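Local coordinates for protein POU domain, class 6, transcription factor 1 (Homo sapiens, PDB 3D1N) that binds DNA in a sequence-specific manner as a POU-family transcription factor, probably preferring a variant of the octamer motif, at residues K[29-34]-K[61-66]; K[102-107]-K[128-133]. The protein carries 2 engineered substitutions. All coordinates share one frame; numbering follows the deposited sequence.

Contact 1. Residues K[29-34]-K[61-66]; sequences QAMTAT and KPVLEK. Unlike the reference sequence in segment 29-34: M31 (reference Leu).
M31 reaches from the end of helix 24-31 across to V63 and L64 on helix 54-73. This is a helix-helix contact inside the POU-specific domain, the four-helix part of the POU domain. Helix 24-31 is the first helix of its helix-turn-helix, and helix 54-73 is the last of the four. M31 is an engineered residue, a selenomethionine where the reference has leucine.

Apolar contacts carry the join. The buried surface is small, 122 Å² over both sides. M31 is extended about its CB-CG bond (chi2 172°) and then turns about its CG-SE bond (chi3 -55°), which brings the terminal methyl toward V63. M31 SE lies 3.5 Å from L64 CD2, and the two side chains meet at about a right angle. The start of the L64 side chain points away from helix 24-31, yet its CD2 branch comes back to the selenium. The same branch also approaches the methyl, with L64 CD2 3.8 Å from M31 CE. L64 thus meets the last two atoms of the M31 chain. On V63 the touching branch is CG2. M31 CE lies against it, with the V63 carbonyl also nearby. Y39 touches both M31 and V63, W67 packs on M31, and F9 of helix 4-18 touches L64.

No hydrogen bond or salt bridge crosses between the two segments. The polar groups pair elsewhere: K61 makes a long salt bridge with E65, and T32 OG1 a weak hydrogen bond with the backbone N of Y39.

The methyl CE of M31 sits 3.7 Å from V63 CG2.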
# COMPACT_ATOMS: atom_id res chain seq x y z
N GLN K 29 17.12 -5.07 -13.50
CA GLN K 29 18.05 -3.98 -13.78
C GLN K 29 19.50 -4.37 -13.49
O GLN K 29 20.42 -3.97 -14.21
CB GLN K 29 17.65 -2.73 -12.99
CG GLN K 29 18.77 -1.73 -12.73
CD GLN K 29 19.56 -2.06 -11.48
OE1 GLN K 29 20.78 -1.87 -11.43
NE2 GLN K 29 18.87 -2.57 -10.45
N ALA K 30 19.70 -5.16 -12.44
CA ALA K 30 21.04 -5.63 -12.08
C ALA K 30 21.39 -6.87 -12.88
O ALA K 30 22.46 -6.95 -13.49
CB ALA K 30 21.11 -5.91 -10.60
N MSE K 31 20.49 -7.85 -12.87
CA MSE K 31 20.76 -9.13 -13.51
C MSE K 31 20.75 -9.03 -15.03
O MSE K 31 21.05 -10.00 -15.72
CB MSE K 31 19.77 -10.19 -13.03
CG MSE K 31 18.55 -10.37 -13.90
SE MSE K 31 17.50 -11.93 -13.32
CE MSE K 31 18.90 -13.33 -13.40
N THR K 32 20.41 -7.85 -15.54
CA THR K 32 20.52 -7.59 -16.96
C THR K 32 21.98 -7.82 -17.37
O THR K 32 22.90 -7.45 -16.64
CB THR K 32 20.09 -6.17 -17.31
OG1 THR K 32 19.99 -6.03 -18.73
CG2 THR K 32 21.09 -5.16 -16.77
N ALA K 33 22.17 -8.43 -18.54
CA ALA K 33 23.46 -9.01 -18.94
C ALA K 33 24.75 -8.20 -18.69
O ALA K 33 25.65 -8.71 -18.03
CB ALA K 33 23.40 -9.49 -20.39
N THR K 34 24.85 -6.98 -19.21
CA THR K 34 23.79 -6.31 -19.95
C THR K 34 24.03 -6.37 -21.47
O THR K 34 23.29 -5.77 -22.25
CB THR K 34 23.65 -4.84 -19.50
OG1 THR K 34 23.77 -4.77 -18.07
CG2 THR K 34 22.30 -4.26 -19.92
N LYS K 61 13.57 -19.60 -15.76
CA LYS K 61 13.65 -20.18 -14.41
C LYS K 61 15.07 -20.46 -13.92
O LYS K 61 15.41 -20.13 -12.79
CB LYS K 61 12.78 -21.44 -14.35
CG LYS K 61 12.26 -21.81 -12.97
CD LYS K 61 13.17 -22.81 -12.28
CE LYS K 61 12.41 -23.62 -11.24
NZ LYS K 61 13.27 -24.64 -10.57
N PRO K 62 15.91 -21.07 -14.78
CA PRO K 62 17.30 -21.38 -14.44
C PRO K 62 18.15 -20.16 -14.13
O PRO K 62 18.72 -20.06 -13.04
CB PRO K 62 17.83 -22.06 -15.71
CG PRO K 62 16.61 -22.63 -16.37
CD PRO K 62 15.52 -21.65 -16.08
N VAL K 63 18.25 -19.23 -15.08
CA VAL K 63 19.07 -18.04 -14.90
C VAL K 63 18.61 -17.22 -13.70
O VAL K 63 19.37 -16.43 -13.13
CB VAL K 63 19.12 -17.18 -16.20
CG1 VAL K 63 17.72 -16.91 -16.73
CG2 VAL K 63 19.89 -15.88 -15.96
N LEU K 64 17.35 -17.41 -13.31
CA LEU K 64 16.85 -16.77 -12.10
C LEU K 64 17.58 -17.29 -10.87
O LEU K 64 18.29 -16.53 -10.21
CB LEU K 64 15.35 -16.96 -11.97
CG LEU K 64 14.61 -15.96 -12.86
CD1 LEU K 64 13.18 -15.79 -12.41
CD2 LEU K 64 15.34 -14.61 -12.84
N GLU K 65 17.40 -18.57 -10.58
CA GLU K 65 18.10 -19.21 -9.46
C GLU K 65 19.60 -18.94 -9.45
O GLU K 65 20.20 -18.76 -8.38
CB GLU K 65 17.85 -20.71 -9.46
CG GLU K 65 16.97 -21.16 -8.31
CD GLU K 65 16.29 -22.49 -8.58
OE1 GLU K 65 15.55 -22.97 -7.70
OE2 GLU K 65 16.50 -23.05 -9.68
N LYS K 66 20.21 -18.90 -10.63
CA LYS K 66 21.64 -18.61 -10.73
C LYS K 66 21.94 -17.15 -10.41
O LYS K 66 22.97 -16.60 -10.83
CB LYS K 66 22.16 -18.97 -12.13

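Contact 2. Residues K[102-107]-K[128-133]; sequences PQAIEA and KELNYD
A104 sets its methyl against the edge of the Y132 ring, near the ring plane, with A104 CB 3.5 Å from Y132 CE1. The ring is thus met at its rim and not over a face. The CG of Y132 lies beside its own backbone N (chi1 -77°), which turns the ring to the start of helix 102-114. L130, two residues earlier, divides the helix surface between its two branches: CD2 lies 3.9 Å from A104 CB, and CD1 lies 4.1 Å from A107 CB. A104 and A107 are three residues apart, about one helical turn, so L130 spans that turn, and A104 is shared between L130 and Y132.

These residues join the first helix of the homeodomain to the turn of its helix-turn-helix. Helix 120-129 stops in a Schellman motif, where N131 takes a positive phi of 64°. D133 then caps helix 134-145, with OD1 bonded to the backbone N of E135. L130 and Y132 flank N131 and both face helix 102-114. F100 also touches Y132.

No hydrogen bond crosses between the segments. The hydroxyl oxygen of Y132 instead accepts a hydrogen bond from the backbone N of T101, just before the helix. The contact is therefore apolar across its width, and the 7.2 Å between A104 CA and L130 CA is consistent with small alanine methyls letting the turn come close.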
# COMPACT_ATOMS: atom_id res chain seq x y z
N PRO K 102 -2.15 26.14 -1.60
CA PRO K 102 -3.54 26.07 -2.05
C PRO K 102 -3.76 26.91 -3.30
O PRO K 102 -4.64 26.60 -4.11
CB PRO K 102 -4.32 26.64 -0.86
CG PRO K 102 -3.40 26.43 0.32
CD PRO K 102 -2.03 26.64 -0.22
N GLN K 103 -2.96 27.96 -3.46
CA GLN K 103 -2.98 28.75 -4.68
C GLN K 103 -2.78 27.81 -5.88
O GLN K 103 -3.57 27.80 -6.83
CB GLN K 103 -1.89 29.83 -4.64
N ALA K 104 -1.72 27.01 -5.79
CA ALA K 104 -1.39 26.04 -6.83
C ALA K 104 -2.34 24.85 -6.79
O ALA K 104 -2.45 24.10 -7.77
CB ALA K 104 0.05 25.57 -6.66
N ILE K 105 -3.02 24.66 -5.66
CA ILE K 105 -3.93 23.53 -5.53
C ILE K 105 -5.14 23.72 -6.44
O ILE K 105 -5.61 22.77 -7.06
CB ILE K 105 -4.39 23.31 -4.07
CG1 ILE K 105 -4.32 21.82 -3.71
CG2 ILE K 105 -5.79 23.87 -3.84
CD1 ILE K 105 -2.95 21.22 -3.89
N GLU K 106 -5.62 24.96 -6.53
CA GLU K 106 -6.74 25.27 -7.42
C GLU K 106 -6.26 25.32 -8.86
O GLU K 106 -6.94 24.84 -9.77
CB GLU K 106 -7.39 26.59 -7.02
CG GLU K 106 -8.37 26.45 -5.87
CD GLU K 106 -8.36 27.66 -4.96
OE1 GLU K 106 -7.26 28.03 -4.48
OE2 GLU K 106 -9.44 28.24 -4.73
N ALA K 107 -5.10 25.92 -9.07
CA ALA K 107 -4.49 26.00 -10.39
C ALA K 107 -4.63 24.66 -11.09
O ALA K 107 -5.05 24.60 -12.25
CB ALA K 107 -3.03 26.38 -10.27
N LYS K 128 6.20 24.55 -15.57
CA LYS K 128 7.15 25.65 -15.72
C LYS K 128 6.67 26.91 -15.00
O LYS K 128 7.30 27.37 -14.03
CB LYS K 128 7.38 25.96 -17.20
N GLU K 129 5.55 27.46 -15.46
CA GLU K 129 5.00 28.67 -14.88
C GLU K 129 4.59 28.49 -13.42
O GLU K 129 4.46 29.46 -12.68
CB GLU K 129 3.80 29.14 -15.70
CG GLU K 129 2.67 28.13 -15.73
CD GLU K 129 1.32 28.80 -15.80
OE1 GLU K 129 0.30 28.10 -15.64
OE2 GLU K 129 1.28 30.04 -16.01
N LEU K 130 4.38 27.23 -13.02
CA LEU K 130 3.91 26.93 -11.67
C LEU K 130 4.99 26.70 -10.62
O LEU K 130 4.68 26.40 -9.46
CB LEU K 130 2.95 25.74 -11.68
CG LEU K 130 1.51 26.12 -11.33
CD1 LEU K 130 0.62 24.90 -11.24
CD2 LEU K 130 1.52 26.89 -10.03
N ASN K 131 6.25 26.84 -11.01
CA ASN K 131 7.36 26.76 -10.06
C ASN K 131 7.48 25.38 -9.40
O ASN K 131 8.19 25.22 -8.40
CB ASN K 131 7.22 27.86 -9.00
CG ASN K 131 8.54 28.25 -8.36
OD1 ASN K 131 9.61 27.94 -8.89
ND2 ASN K 131 8.47 28.92 -7.22
N TYR K 132 6.77 24.40 -9.95
CA TYR K 132 6.86 23.01 -9.49
C TYR K 132 7.48 22.13 -10.58
O TYR K 132 7.25 22.36 -11.76
CB TYR K 132 5.48 22.48 -9.12
CG TYR K 132 4.94 22.96 -7.78
CD1 TYR K 132 3.68 23.55 -7.69
CD2 TYR K 132 5.67 22.80 -6.62
CE1 TYR K 132 3.18 23.98 -6.47
CE2 TYR K 132 5.18 23.23 -5.39
CZ TYR K 132 3.93 23.82 -5.33
OH TYR K 132 3.43 24.24 -4.11
N ASP K 133 8.26 21.13 -10.19
CA ASP K 133 8.97 20.30 -11.17
C ASP K 133 8.05 19.32 -11.92
O ASP K 133 7.19 18.68 -11.32
CB ASP K 133 10.21 19.63 -10.55
CG ASP K 133 10.20 18.10 -10.63
OD1 ASP K 133 10.11 17.53 -11.74
OD2 ASP K 133 10.30 17.47 -9.56

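In the fold
Contacts 1 and 2 belong to the two DNA-binding parts of the POU domain, the POU-specific domain and the homeodomain. They follow one another along the chain and lie on opposite sides of its centre. Their centres are 43 Å apart, and their nearest atoms remain about 21 Å apart, so neither braces the other. Each involves a helix-turn-helix: contact 1 ties its first helix to the last helix of the POU-specific domain, and contact 2 ties the turn to the first homeodomain helix. Both are near the bound DNA, with nearest atoms about 7 Å away for contact 1 and about 5 Å for contact 2.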